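PDB 2Q0X: uncharacterized protein from Trypanosoma brucei, which is of unknown function but adopts the alpha/beta-hydrolase fold, as expected for a member of the DUF1749 family in the alpha/beta-hydrolase clan. Local coordinates for residues Phe18-Asp23 against Asp95-Ile100; Ala37-Leu42 against Gly66-Val71; Gly46-Leu51 against Asp184-Pro189; Ser263-Thr268 against Glu280-Ala285. All blocks are in the same frame, centred on the assembly; numbering follows the deposited sequence.

In the fold
The four contacts are spread over the mixed sheet of an alpha/beta-hydrolase fold and the loops that follow its strands. Contact 1 lies at the outermost strand 13-21, and contact 4 follows strand 260-264 at the other edge; their centres are about 31 Å apart, on opposite sides of the chain's centre. Contact 2, inside the sheet, touches contact 1: L42 CD2 lies 3.7 Å from I98 CG1, joining strand 40-44 to helix 87-104. Contact 3 begins in the loop that leaves this same strand, and its centre is about 21 Å from those of contacts 1 and 4. Contacts 1 and 3 both meet the second subunit. No active site has been established for this protein.

Contact 1. Residues Phe18-Asp23 against Asp95-Ile100; sequences FTYYKD and DDLIGI
Y20, L97 and I100 form the centre of a strand-helix contact at the edge of the alpha/beta-hydrolase sheet, where outermost strand 13-21 runs beside helix 87-104. The axes of the two segments approach to 10.2 Å at an angle of 122°, a gap that is filled by side chains, with no hydrogen bond across it. F18 and Y20 alternate with T19 along the strand, and both direct their side chains toward the helix. Y20 lies at about a right angle to L97, whose CA sits above one ring face near the rim. At the root of the same tyrosine, CB is 3.8 Å from I100 CD1. The F18 ring reaches in with its far corner: CZ is 4.0 Å from L97 CD1 and 4.2 Å from I100 CG2. Isoleucine suits its place because one branch meets each ring, CD1 at Y20 and CG2 at F18, while the leucine meets both with CD1. Further out, V73 of strand 69-73 touches both Y20 and L97, and the F18 ring meets that of H105. T19 packs instead on L51 of the second subunit. The polar end of Y20 explains why a tyrosine stands in this buried setting. With CG held between the backbone N and the carbonyl carbon (chi1 65°), the ring extends to the helix, where OH is hydrogen-bonded to D93 O and lies 3.5 Å from L97 CB.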
loop_
_atom_site.group_PDB
_atom_site.type_symbol
_atom_site.label_atom_id
_atom_site.label_comp_id
_atom_site.label_asym_id
_atom_site.label_seq_id
_atom_site.Cartn_x
_atom_site.Cartn_y
_atom_site.Cartn_z
ATOM N N PHE A 18 8.640 8.448 -6.022
ATOM C CA PHE A 18 8.949 7.597 -7.148
ATOM C C PHE A 18 8.661 6.154 -6.812
ATOM O O PHE A 18 8.291 5.831 -5.680
ATOM C CB PHE A 18 10.401 7.787 -7.604
ATOM C CG PHE A 18 11.419 7.200 -6.684
ATOM C CD1 PHE A 18 11.814 7.876 -5.552
ATOM C CD2 PHE A 18 12.001 5.974 -6.966
ATOM C CE1 PHE A 18 12.760 7.347 -4.703
ATOM C CE2 PHE A 18 12.939 5.428 -6.116
ATOM C CZ PHE A 18 13.326 6.130 -4.977
ATOM N N THR A 19 8.785 5.298 -7.825
ATOM C CA THR A 19 8.649 3.864 -7.641
ATOM C C THR A 19 9.885 3.152 -8.221
ATOM O O THR A 19 10.514 3.640 -9.151
ATOM C CB THR A 19 7.368 3.326 -8.308
ATOM O OG1 THR A 19 7.481 3.465 -9.719
ATOM C CG2 THR A 19 6.107 4.089 -7.835
ATOM N N TYR A 20 10.250 2.015 -7.646
ATOM C CA TYR A 20 11.254 1.164 -8.271
ATOM C C TYR A 20 10.670 -0.225 -8.450
ATOM O O TYR A 20 9.844 -0.667 -7.648
ATOM C CB TYR A 20 12.572 1.160 -7.484
ATOM C CG TYR A 20 12.494 0.548 -6.099
ATOM C CD1 TYR A 20 11.931 1.254 -5.041
ATOM C CD2 TYR A 20 13.004 -0.733 -5.853
ATOM C CE1 TYR A 20 11.869 0.705 -3.766
ATOM C CE2 TYR A 20 12.930 -1.298 -4.602
ATOM C CZ TYR A 20 12.364 -0.566 -3.544
ATOM O OH TYR A 20 12.297 -1.103 -2.278
ATOM N N TYR A 21 11.076 -0.881 -9.530
ATOM C CA TYR A 21 10.506 -2.170 -9.920
ATOM C C TYR A 21 11.072 -3.285 -9.061
ATOM O O TYR A 21 12.285 -3.485 -8.993
ATOM C CB TYR A 21 10.783 -2.497 -11.395
ATOM C CG TYR A 21 9.773 -1.952 -12.376
ATOM C CD1 TYR A 21 8.669 -2.710 -12.766
ATOM C CD2 TYR A 21 9.935 -0.693 -12.943
ATOM C CE1 TYR A 21 7.734 -2.217 -13.683
ATOM C CE2 TYR A 21 9.006 -0.188 -13.871
ATOM C CZ TYR A 21 7.911 -0.948 -14.239
ATOM O OH TYR A 21 7.001 -0.432 -15.154
ATOM N N LYS A 22 10.163 -4.007 -8.420
ATOM C CA LYS A 22 10.454 -5.254 -7.720
ATOM C C LYS A 22 10.393 -6.402 -8.720
ATOM O O LYS A 22 11.048 -7.428 -8.543
ATOM C CB LYS A 22 9.411 -5.433 -6.605
ATOM C CG LYS A 22 9.189 -6.843 -6.044
ATOM C CD LYS A 22 7.976 -6.817 -5.098
ATOM C CE LYS A 22 7.465 -8.195 -4.707
ATOM N NZ LYS A 22 6.008 -8.160 -4.349
ATOM N N ASP A 23 9.622 -6.192 -9.785
ATOM C CA ASP A 23 9.232 -7.241 -10.725
ATOM C C ASP A 23 8.220 -6.543 -11.631
ATOM O O ASP A 23 7.626 -5.551 -11.218
ATOM C CB ASP A 23 8.680 -8.484 -9.974
ATOM C CG ASP A 23 7.161 -8.601 -10.010
ATOM O OD1 ASP A 23 6.535 -8.296 -11.036
ATOM O OD2 ASP A 23 6.588 -9.063 -9.003
ATOM N N ASP A 95 16.967 -3.463 0.519
ATOM C CA ASP A 95 18.394 -3.297 0.217
ATOM C C ASP A 95 18.646 -2.689 -1.157
ATOM O O ASP A 95 19.540 -1.865 -1.327
ATOM C CB ASP A 95 19.136 -4.623 0.339
ATOM C CG ASP A 95 20.599 -4.431 0.707
ATOM O OD1 ASP A 95 20.890 -3.531 1.540
ATOM O OD2 ASP A 95 21.443 -5.163 0.143
ATOM N N ASP A 96 17.837 -3.100 -2.128
ATOM C CA ASP A 96 17.810 -2.487 -3.456
ATOM C C ASP A 96 17.477 -0.985 -3.389
ATOM O O ASP A 96 18.037 -0.182 -4.129
ATOM C CB ASP A 96 16.788 -3.202 -4.368
ATOM C CG ASP A 96 17.126 -4.692 -4.607
ATOM O OD1 ASP A 96 18.305 -5.085 -4.400
ATOM O OD2 ASP A 96 16.210 -5.470 -5.012
ATOM N N LEU A 97 16.556 -0.596 -2.517
ATOM C CA LEU A 97 16.253 0.828 -2.342
ATOM C C LEU A 97 17.450 1.563 -1.720
ATOM O O LEU A 97 17.824 2.643 -2.176
ATOM C CB LEU A 97 14.988 1.023 -1.492
ATOM C CG LEU A 97 14.648 2.473 -1.144
ATOM C CD1 LEU A 97 14.614 3.349 -2.433
ATOM C CD2 LEU A 97 13.360 2.591 -0.280
ATOM N N ILE A 98 18.057 0.970 -0.697
ATOM C CA ILE A 98 19.263 1.541 -0.102
ATOM C C ILE A 98 20.330 1.812 -1.174
ATOM O O ILE A 98 20.885 2.907 -1.235
ATOM C CB ILE A 98 19.823 0.671 1.035
ATOM C CG1 ILE A 98 18.831 0.635 2.207
ATOM C CG2 ILE A 98 21.194 1.200 1.518
ATOM C CD1 ILE A 98 19.218 -0.378 3.328
ATOM N N GLY A 99 20.599 0.821 -2.022
ATOM C CA GLY A 99 21.466 1.002 -3.160
ATOM C C GLY A 99 21.112 2.167 -4.074
ATOM O O GLY A 99 21.994 2.944 -4.490
ATOM N N ILE A 100 19.832 2.277 -4.414
ATOM C CA ILE A 100 19.331 3.395 -5.214
ATOM C C ILE A 100 19.578 4.736 -4.516
ATOM O O ILE A 100 20.076 5.681 -5.111
ATOM C CB ILE A 100 17.824 3.228 -5.494
ATOM C CG1 ILE A 100 17.603 2.144 -6.551
ATOM C CG2 ILE A 100 17.161 4.583 -5.893
ATOM C CD1 ILE A 100 16.173 1.547 -6.485
#

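Contact 2. Residues Ala37-Leu42 against Gly66-Val71; sequences ARRCVL and GDWAFV
R39 lies flat on W68, their planes 9° apart and the centres of guanidinium and ring system 3.8 Å from each other. The extended arginine chain follows the indole, with CD over the six-membered ring, 3.5 Å from its centroid, a CH-pi contact, and CZ off-centre over the five-membered ring in a cation-pi contact. Charge and hydrogen bonding act at the guanidinium edge: NE donates to D67 O at 3.2 Å, and NH2 makes a salt bridge to D67 OD1 at 2.8 Å, a side-on grip spread over two atoms. Arginine suits this place because face and edge work at once, while NH1 turns to E109 and D295. Backbone bonds join two parallel strands of a beta-alpha-beta unit, 40-44 and 69-73, linked through helix 57-64: A69 N donates to R39 O, before the first, V41 N to A69 O and V71 N to V41 O. Apolar side chains fill both faces. C40 CB meets A69 CB at 3.8 Å, and L42 CD1 meets V71 CG1 at 3.7 Å, on the face where helix 87-104 covers C40 and L42. On the other face V41 CG1 is 3.9 Å from F70 CE2, and F70 also packs on L60, A61 and L64 of helix 57-64.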
loop_
_atom_site.group_PDB
_atom_site.type_symbol
_atom_site.label_atom_id
_atom_site.label_comp_id
_atom_site.label_asym_id
_atom_site.label_seq_id
_atom_site.Cartn_x
_atom_site.Cartn_y
_atom_site.Cartn_z
ATOM N N ALA A 37 19.670 17.373 2.295
ATOM C CA ALA A 37 20.669 16.772 3.172
ATOM C C ALA A 37 21.464 15.706 2.386
ATOM O O ALA A 37 21.093 15.350 1.250
ATOM C CB ALA A 37 20.008 16.171 4.390
ATOM N N ARG A 38 22.560 15.223 2.956
ATOM C CA ARG A 38 23.409 14.273 2.237
ATOM C C ARG A 38 23.390 12.896 2.889
ATOM O O ARG A 38 24.315 12.114 2.708
ATOM C CB ARG A 38 24.839 14.808 2.142
ATOM N N ARG A 39 22.323 12.614 3.632
ATOM C CA ARG A 39 22.127 11.345 4.315
ATOM C C ARG A 39 20.667 11.276 4.718
ATOM O O ARG A 39 20.011 12.301 4.790
ATOM C CB ARG A 39 23.024 11.240 5.546
ATOM C CG ARG A 39 22.881 12.406 6.513
ATOM C CD ARG A 39 23.857 12.317 7.643
ATOM N NE ARG A 39 23.622 13.349 8.648
ATOM C CZ ARG A 39 24.284 13.429 9.802
ATOM N NH1 ARG A 39 25.231 12.549 10.103
ATOM N NH2 ARG A 39 24.006 14.413 10.657
ATOM N N CYS A 40 20.157 10.079 4.987
ATOM C CA CYS A 40 18.737 9.933 5.261
ATOM C C CYS A 40 18.402 8.953 6.369
ATOM O O CYS A 40 19.098 7.961 6.582
ATOM C CB CYS A 40 17.974 9.537 3.979
ATOM S SG CYS A 40 18.386 7.916 3.258
ATOM N N VAL A 41 17.308 9.249 7.071
ATOM C CA VAL A 41 16.591 8.241 7.823
ATOM C C VAL A 41 15.598 7.535 6.880
ATOM O O VAL A 41 14.817 8.189 6.195
ATOM C CB VAL A 41 15.851 8.854 9.010
ATOM C CG1 VAL A 41 14.992 7.796 9.709
ATOM C CG2 VAL A 41 16.871 9.484 9.971
ATOM N N LEU A 42 15.680 6.203 6.821
ATOM C CA LEU A 42 14.809 5.388 6.014
ATOM C C LEU A 42 13.916 4.562 6.927
ATOM O O LEU A 42 14.404 3.741 7.729
ATOM C CB LEU A 42 15.623 4.467 5.117
ATOM C CG LEU A 42 14.870 3.423 4.280
ATOM C CD1 LEU A 42 13.798 4.084 3.425
ATOM C CD2 LEU A 42 15.872 2.586 3.417
ATOM N N GLY A 66 17.622 19.783 6.872
ATOM C CA GLY A 66 18.954 20.369 6.842
ATOM C C GLY A 66 20.039 19.428 7.340
ATOM O O GLY A 66 21.229 19.681 7.123
ATOM N N ASP A 67 19.637 18.336 7.991
ATOM C CA ASP A 67 20.578 17.454 8.678
ATOM C C ASP A 67 20.425 16.017 8.161
ATOM O O ASP A 67 21.391 15.425 7.681
ATOM C CB ASP A 67 20.355 17.543 10.194
ATOM C CG ASP A 67 21.447 16.875 10.985
ATOM O OD1 ASP A 67 22.592 16.829 10.499
ATOM O OD2 ASP A 67 21.167 16.389 12.100
ATOM N N TRP A 68 19.205 15.478 8.248
ATOM C CA TRP A 68 18.853 14.208 7.617
ATOM C C TRP A 68 17.603 14.354 6.736
ATOM O O TRP A 68 16.626 15.001 7.125
ATOM C CB TRP A 68 18.573 13.127 8.679
ATOM C CG TRP A 68 19.757 12.701 9.541
ATOM C CD1 TRP A 68 20.229 13.326 10.656
ATOM C CD2 TRP A 68 20.560 11.521 9.381
ATOM N NE1 TRP A 68 21.281 12.630 11.180
ATOM C CE2 TRP A 68 21.503 11.512 10.423
ATOM C CE3 TRP A 68 20.570 10.472 8.463
ATOM C CZ2 TRP A 68 22.453 10.491 10.572
ATOM C CZ3 TRP A 68 21.523 9.471 8.601
ATOM C CH2 TRP A 68 22.448 9.490 9.651
ATOM N N ALA A 69 17.625 13.734 5.562
ATOM C CA ALA A 69 16.417 13.544 4.787
ATOM C C ALA A 69 15.574 12.484 5.502
ATOM O O ALA A 69 16.075 11.786 6.369
ATOM C CB ALA A 69 16.737 13.120 3.354
ATOM N N PHE A 70 14.292 12.416 5.167
ATOM C CA PHE A 70 13.375 11.430 5.720
ATOM C C PHE A 70 12.727 10.700 4.544
ATOM O O PHE A 70 12.084 11.324 3.709
ATOM C CB PHE A 70 12.311 12.082 6.629
ATOM C CG PHE A 70 11.535 11.082 7.464
ATOM C CD1 PHE A 70 10.184 10.833 7.217
ATOM C CD2 PHE A 70 12.163 10.367 8.473
ATOM C CE1 PHE A 70 9.468 9.911 7.962
ATOM C CE2 PHE A 70 11.454 9.431 9.214
ATOM C CZ PHE A 70 10.092 9.198 8.943
ATOM N N VAL A 71 12.967 9.388 4.463
ATOM C CA VAL A 71 12.482 8.568 3.368
ATOM C C VAL A 71 11.620 7.449 3.931
ATOM O O VAL A 71 11.975 6.858 4.946
ATOM C CB VAL A 71 13.632 7.932 2.561
ATOM C CG1 VAL A 71 13.078 7.052 1.425
ATOM C CG2 VAL A 71 14.583 9.017 1.996
#

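Contact 3. Residues Gly46-Leu51 against Asp184-Pro189; sequences GQTESL and DIPITP
Q47 and T188 cross at about a right angle, and the glutamine amide uses both its ends on the same threonine. NE2 donates to T188 OG1 at 3.1 Å in a nearly straight bond (171°) close to the amide plane, while OE1 accepts from T188 N at 3.2 Å, the N-H tilted somewhat from that plane. CD is anti to CA (chi2 173°), which extends the glutamine across to the other loop. NE2 has a further partner in S77 O. T48, the next residue, is turned toward P186: its CG2 lies 3.5 Å from P186 CB, methyl against pyrrolidine ring. Threonine suits this spot because its other branch is polar, and OG1 is 2.7 Å from a water that donates to P186 O. A second water donates to both Q47 OE1, at 2.8 Å, and P186 O. The first loop is held in a type I turn from G46 to E49 and follows strand 40-44, where alpha/beta hydrolases often place oxyanion-hole residues, although no such role is established here. The second lies between strands 135-143 and 227-232, where many relatives insert a cap. I80 of the second subunit packs on T48 and T188. T188 is also the N-cap of helix 189-193, its OG1 weakly bonded to R191 N, which implies that a single hydroxyl serves the helix start and the glutamine together, while both waters bridge the loops at P186 O.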
loop_
_atom_site.group_PDB
_atom_site.type_symbol
_atom_site.label_atom_id
_atom_site.label_comp_id
_atom_site.label_asym_id
_atom_site.label_seq_id
_atom_site.Cartn_x
_atom_site.Cartn_y
_atom_site.Cartn_z
ATOM N N GLY A 46 5.369 -2.120 9.624
ATOM C CA GLY A 46 4.553 -3.280 9.549
ATOM C C GLY A 46 3.778 -3.340 8.247
ATOM O O GLY A 46 3.688 -2.361 7.494
ATOM N N GLN A 47 3.194 -4.499 8.007
ATOM C CA GLN A 47 2.467 -4.748 6.769
ATOM C C GLN A 47 1.198 -3.907 6.646
ATOM O O GLN A 47 0.795 -3.586 5.536
ATOM C CB GLN A 47 2.140 -6.230 6.631
ATOM C CG GLN A 47 3.333 -7.092 6.287
ATOM C CD GLN A 47 3.010 -8.585 6.328
ATOM O OE1 GLN A 47 2.913 -9.183 7.400
ATOM N NE2 GLN A 47 2.867 -9.193 5.157
ATOM N N THR A 48 0.605 -3.537 7.782
ATOM C CA THR A 48 -0.585 -2.709 7.827
ATOM C C THR A 48 -0.281 -1.252 8.115
ATOM O O THR A 48 -1.193 -0.471 8.372
ATOM C CB THR A 48 -1.589 -3.220 8.896
ATOM O OG1 THR A 48 -1.012 -3.101 10.201
ATOM C CG2 THR A 48 -1.957 -4.678 8.631
ATOM N N GLU A 49 0.990 -0.881 8.095
ATOM C CA GLU A 49 1.395 0.502 8.253
ATOM C C GLU A 49 1.595 1.140 6.873
ATOM O O GLU A 49 2.286 0.589 6.014
ATOM C CB GLU A 49 2.671 0.612 9.101
ATOM C CG GLU A 49 2.421 0.294 10.572
ATOM C CD GLU A 49 3.653 0.489 11.463
ATOM O OE1 GLU A 49 4.746 -0.006 11.125
ATOM O OE2 GLU A 49 3.519 1.121 12.537
ATOM N N SER A 50 0.993 2.310 6.696
ATOM C CA SER A 50 1.038 3.077 5.464
ATOM C C SER A 50 2.138 4.111 5.498
ATOM O O SER A 50 2.703 4.397 6.557
ATOM C CB SER A 50 -0.310 3.818 5.309
ATOM O OG SER A 50 -0.451 4.901 6.270
ATOM N N LEU A 51 2.420 4.705 4.345
ATOM C CA LEU A 51 3.198 5.926 4.307
ATOM C C LEU A 51 2.601 6.894 5.316
ATOM O O LEU A 51 1.374 6.962 5.447
ATOM C CB LEU A 51 3.157 6.576 2.916
ATOM C CG LEU A 51 3.860 5.896 1.742
ATOM C CD1 LEU A 51 3.687 6.747 0.469
ATOM C CD2 LEU A 51 5.342 5.567 2.071
ATOM N N ASP A 184 -0.646 -11.577 17.519
ATOM C CA ASP A 184 -1.413 -10.365 17.859
ATOM C C ASP A 184 -1.378 -9.277 16.780
ATOM O O ASP A 184 -2.407 -8.871 16.273
ATOM C CB ASP A 184 -0.986 -9.789 19.224
ATOM C CG ASP A 184 0.519 -9.740 19.416
ATOM O OD1 ASP A 184 1.259 -10.036 18.464
ATOM O OD2 ASP A 184 0.959 -9.411 20.532
ATOM N N ILE A 185 -0.186 -8.800 16.442
ATOM C CA ILE A 185 -0.023 -7.782 15.420
ATOM C C ILE A 185 -0.404 -8.414 14.071
ATOM O O ILE A 185 -0.111 -9.592 13.855
ATOM C CB ILE A 185 1.439 -7.270 15.421
ATOM C CG1 ILE A 185 1.723 -6.498 16.724
ATOM C CG2 ILE A 185 1.731 -6.409 14.182
ATOM C CD1 ILE A 185 3.188 -6.234 16.959
ATOM N N PRO A 186 -1.089 -7.661 13.180
ATOM C CA PRO A 186 -1.406 -8.230 11.864
ATOM C C PRO A 186 -0.188 -8.640 11.033
ATOM O O PRO A 186 0.753 -7.857 10.856
ATOM C CB PRO A 186 -2.200 -7.119 11.174
ATOM C CG PRO A 186 -2.703 -6.264 12.261
ATOM C CD PRO A 186 -1.657 -6.309 13.336
ATOM N N ILE A 187 -0.212 -9.872 10.540
ATOM C CA ILE A 187 0.943 -10.477 9.883
ATOM C C ILE A 187 0.503 -11.654 9.012
ATOM O O ILE A 187 -0.426 -12.400 9.378
ATOM C CB ILE A 187 1.994 -10.941 10.935
ATOM C CG1 ILE A 187 3.289 -11.416 10.262
ATOM C CG2 ILE A 187 1.414 -12.042 11.845
ATOM C CD1 ILE A 187 4.506 -11.405 11.183
ATOM N N THR A 188 1.146 -11.815 7.856
ATOM C CA THR A 188 0.822 -12.929 6.975
ATOM C C THR A 188 1.594 -14.167 7.418
ATOM O O THR A 188 2.692 -14.047 7.954
ATOM C CB THR A 188 1.098 -12.617 5.477
ATOM O OG1 THR A 188 2.481 -12.303 5.279
ATOM C CG2 THR A 188 0.242 -11.477 4.992
ATOM N N PRO A 189 1.002 -15.363 7.242
ATOM C CA PRO A 189 1.773 -16.587 7.502
ATOM C C PRO A 189 3.124 -16.617 6.771
ATOM O O PRO A 189 4.122 -17.043 7.353
ATOM C CB PRO A 189 0.845 -17.708 7.020
ATOM C CG PRO A 189 -0.543 -17.134 7.135
ATOM C CD PRO A 189 -0.391 -15.650 6.858
HETATM O O HOH W 1 3.073 -7.554 9.636
HETATM O O HOH W 2 0.982 -4.830 10.580
#

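Contact 4. Residues Ser263-Thr268 against Glu280-Ala285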
loop_
_atom_site.group_PDB
_atom_site.type_symbol
_atom_site.label_atom_id
_atom_site.label_comp_id
_atom_site.label_asym_id
_atom_site.label_seq_id
_atom_site.Cartn_x
_atom_site.Cartn_y
_atom_site.Cartn_z
ATOM N N SER A 263 15.416 3.023 25.372
ATOM C CA SER A 263 14.502 4.025 25.941
ATOM C C SER A 263 13.071 3.503 25.929
ATOM O O SER A 263 12.658 2.759 25.012
ATOM C CB SER A 263 14.558 5.344 25.162
ATOM O OG SER A 263 15.817 5.983 25.287
ATOM N N TYR A 264 12.338 3.910 26.958
ATOM C CA TYR A 264 10.941 3.577 27.133
ATOM C C TYR A 264 10.050 4.800 26.826
ATOM O O TYR A 264 10.397 5.936 27.159
ATOM C CB TYR A 264 10.723 3.057 28.559
ATOM C CG TYR A 264 11.346 1.688 28.746
ATOM C CD1 TYR A 264 12.676 1.544 29.140
ATOM C CD2 TYR A 264 10.617 0.539 28.475
ATOM C CE1 TYR A 264 13.254 0.269 29.286
ATOM C CE2 TYR A 264 11.177 -0.729 28.619
ATOM C CZ TYR A 264 12.488 -0.858 29.033
ATOM O OH TYR A 264 13.023 -2.114 29.151
ATOM N N PHE A 265 8.930 4.544 26.150
ATOM C CA PHE A 265 8.031 5.601 25.686
ATOM C C PHE A 265 6.620 5.393 26.207
ATOM O O PHE A 265 6.137 4.258 26.293
ATOM C CB PHE A 265 8.078 5.689 24.158
ATOM C CG PHE A 265 9.448 6.025 23.656
ATOM C CD1 PHE A 265 10.433 5.045 23.584
ATOM C CD2 PHE A 265 9.789 7.335 23.352
ATOM C CE1 PHE A 265 11.714 5.363 23.183
ATOM C CE2 PHE A 265 11.070 7.652 22.951
ATOM C CZ PHE A 265 12.032 6.658 22.862
ATOM N N ASN A 266 5.958 6.500 26.542
ATOM C CA ASN A 266 4.608 6.465 27.093
ATOM C C ASN A 266 3.554 6.420 25.978
ATOM O O ASN A 266 2.542 7.097 26.048
ATOM C CB ASN A 266 4.382 7.673 28.028
ATOM C CG ASN A 266 5.388 7.717 29.172
ATOM O OD1 ASN A 266 5.455 6.802 29.989
ATOM N ND2 ASN A 266 6.192 8.772 29.218
ATOM N N ASP A 267 3.805 5.601 24.959
ATOM C CA ASP A 267 2.851 5.346 23.888
ATOM C C ASP A 267 1.589 4.738 24.465
ATOM O O ASP A 267 1.658 3.922 25.364
ATOM C CB ASP A 267 3.444 4.348 22.880
ATOM C CG ASP A 267 4.649 4.899 22.136
ATOM O OD1 ASP A 267 4.925 6.107 22.223
ATOM O OD2 ASP A 267 5.324 4.115 21.461
ATOM N N THR A 268 0.434 5.127 23.948
ATOM C CA THR A 268 -0.798 4.413 24.268
ATOM C C THR A 268 -0.897 3.215 23.315
ATOM O O THR A 268 -0.852 3.374 22.092
ATOM C CB THR A 268 -2.010 5.326 24.151
ATOM O OG1 THR A 268 -1.753 6.516 24.905
ATOM C CG2 THR A 268 -3.271 4.625 24.664
ATOM N N GLU A 280 4.325 11.480 20.970
ATOM C CA GLU A 280 4.895 12.103 19.781
ATOM C C GLU A 280 6.160 12.896 20.087
ATOM O O GLU A 280 7.179 12.748 19.413
ATOM C CB GLU A 280 3.851 12.987 19.093
ATOM C CG GLU A 280 2.656 12.201 18.530
ATOM C CD GLU A 280 1.561 13.096 17.964
ATOM O OE1 GLU A 280 0.977 13.928 18.722
ATOM O OE2 GLU A 280 1.272 12.959 16.760
ATOM N N SER A 281 6.092 13.704 21.126
ATOM C CA SER A 281 7.196 14.568 21.531
ATOM C C SER A 281 8.396 13.766 22.052
ATOM O O SER A 281 9.544 14.171 21.862
ATOM C CB SER A 281 6.720 15.515 22.636
ATOM O OG SER A 281 6.994 16.865 22.305
ATOM N N GLU A 282 8.116 12.673 22.763
ATOM C CA GLU A 282 9.163 11.773 23.258
ATOM C C GLU A 282 9.902 11.096 22.095
ATOM O O GLU A 282 11.126 11.098 22.077
ATOM C CB GLU A 282 8.587 10.693 24.180
ATOM C CG GLU A 282 8.020 11.200 25.525
ATOM C CD GLU A 282 7.358 10.069 26.325
ATOM O OE1 GLU A 282 7.493 8.887 25.911
ATOM O OE2 GLU A 282 6.706 10.354 27.355
ATOM N N HIS A 283 9.157 10.544 21.131
ATOM C CA HIS A 283 9.760 9.905 19.940
ATOM C C HIS A 283 10.653 10.883 19.183
ATOM O O HIS A 283 11.792 10.567 18.872
ATOM C CB HIS A 283 8.707 9.398 18.961
ATOM C CG HIS A 283 7.993 8.158 19.398
ATOM N ND1 HIS A 283 7.760 7.107 18.542
ATOM C CD2 HIS A 283 7.422 7.817 20.577
ATOM C CE1 HIS A 283 7.102 6.157 19.185
ATOM N NE2 HIS A 283 6.883 6.562 20.421
ATOM N N VAL A 284 10.140 12.066 18.883
ATOM C CA VAL A 284 10.908 13.020 18.090
ATOM C C VAL A 284 12.205 13.395 18.811
ATOM O O VAL A 284 13.288 13.371 18.223
ATOM C CB VAL A 284 10.077 14.276 17.753
ATOM C CG1 VAL A 284 10.967 15.406 17.214
ATOM C CG2 VAL A 284 8.977 13.917 16.745
ATOM N N ALA A 285 12.075 13.728 20.091
ATOM C CA ALA A 285 13.198 14.133 20.916
ATOM C C ALA A 285 14.251 13.023 21.071
ATOM O O ALA A 285 15.434 13.295 20.981
ATOM C CB ALA A 285 12.709 14.602 22.274
#
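After strand 260-264, the last of the alpha/beta-hydrolase sheet, the chain passes against the first turn of the C-terminal helix 280-299, where D267 and H283 reach toward each other tip to tip. H283 NE2 donates to the syn lone pair of D267 OD1 at 2.7 Å, with the acceptor tilted 21° from the imidazole plane; OD2 is a weaker second acceptor at 3.1 Å. F265 fills the space alongside, its ring set obliquely to that of H283, the centroids 5.0 Å apart, and its CD2 3.7 Å from E282 CB. Phenylalanine suits this buried place because it packs on the aliphatic part of E282, which slides past in the opposite direction. The carboxylate beyond takes N266 N on the syn lone pair of OE1 at 2.9 Å and 168°, so the glutamate ties the loop backbone to the helix. N266 ND2 lies so near E282 OE2 that its exact geometry is doubtful. Outside the two segments, D267 OD2 is bonded to H141 NE2 and OD1 to A279 N, while H283 ND1 pairs with Y56 OH. With donors at both oxygens, the buried D267 carboxylate is probably fixed in rotation, and the imidazole is held at both of its nitrogens.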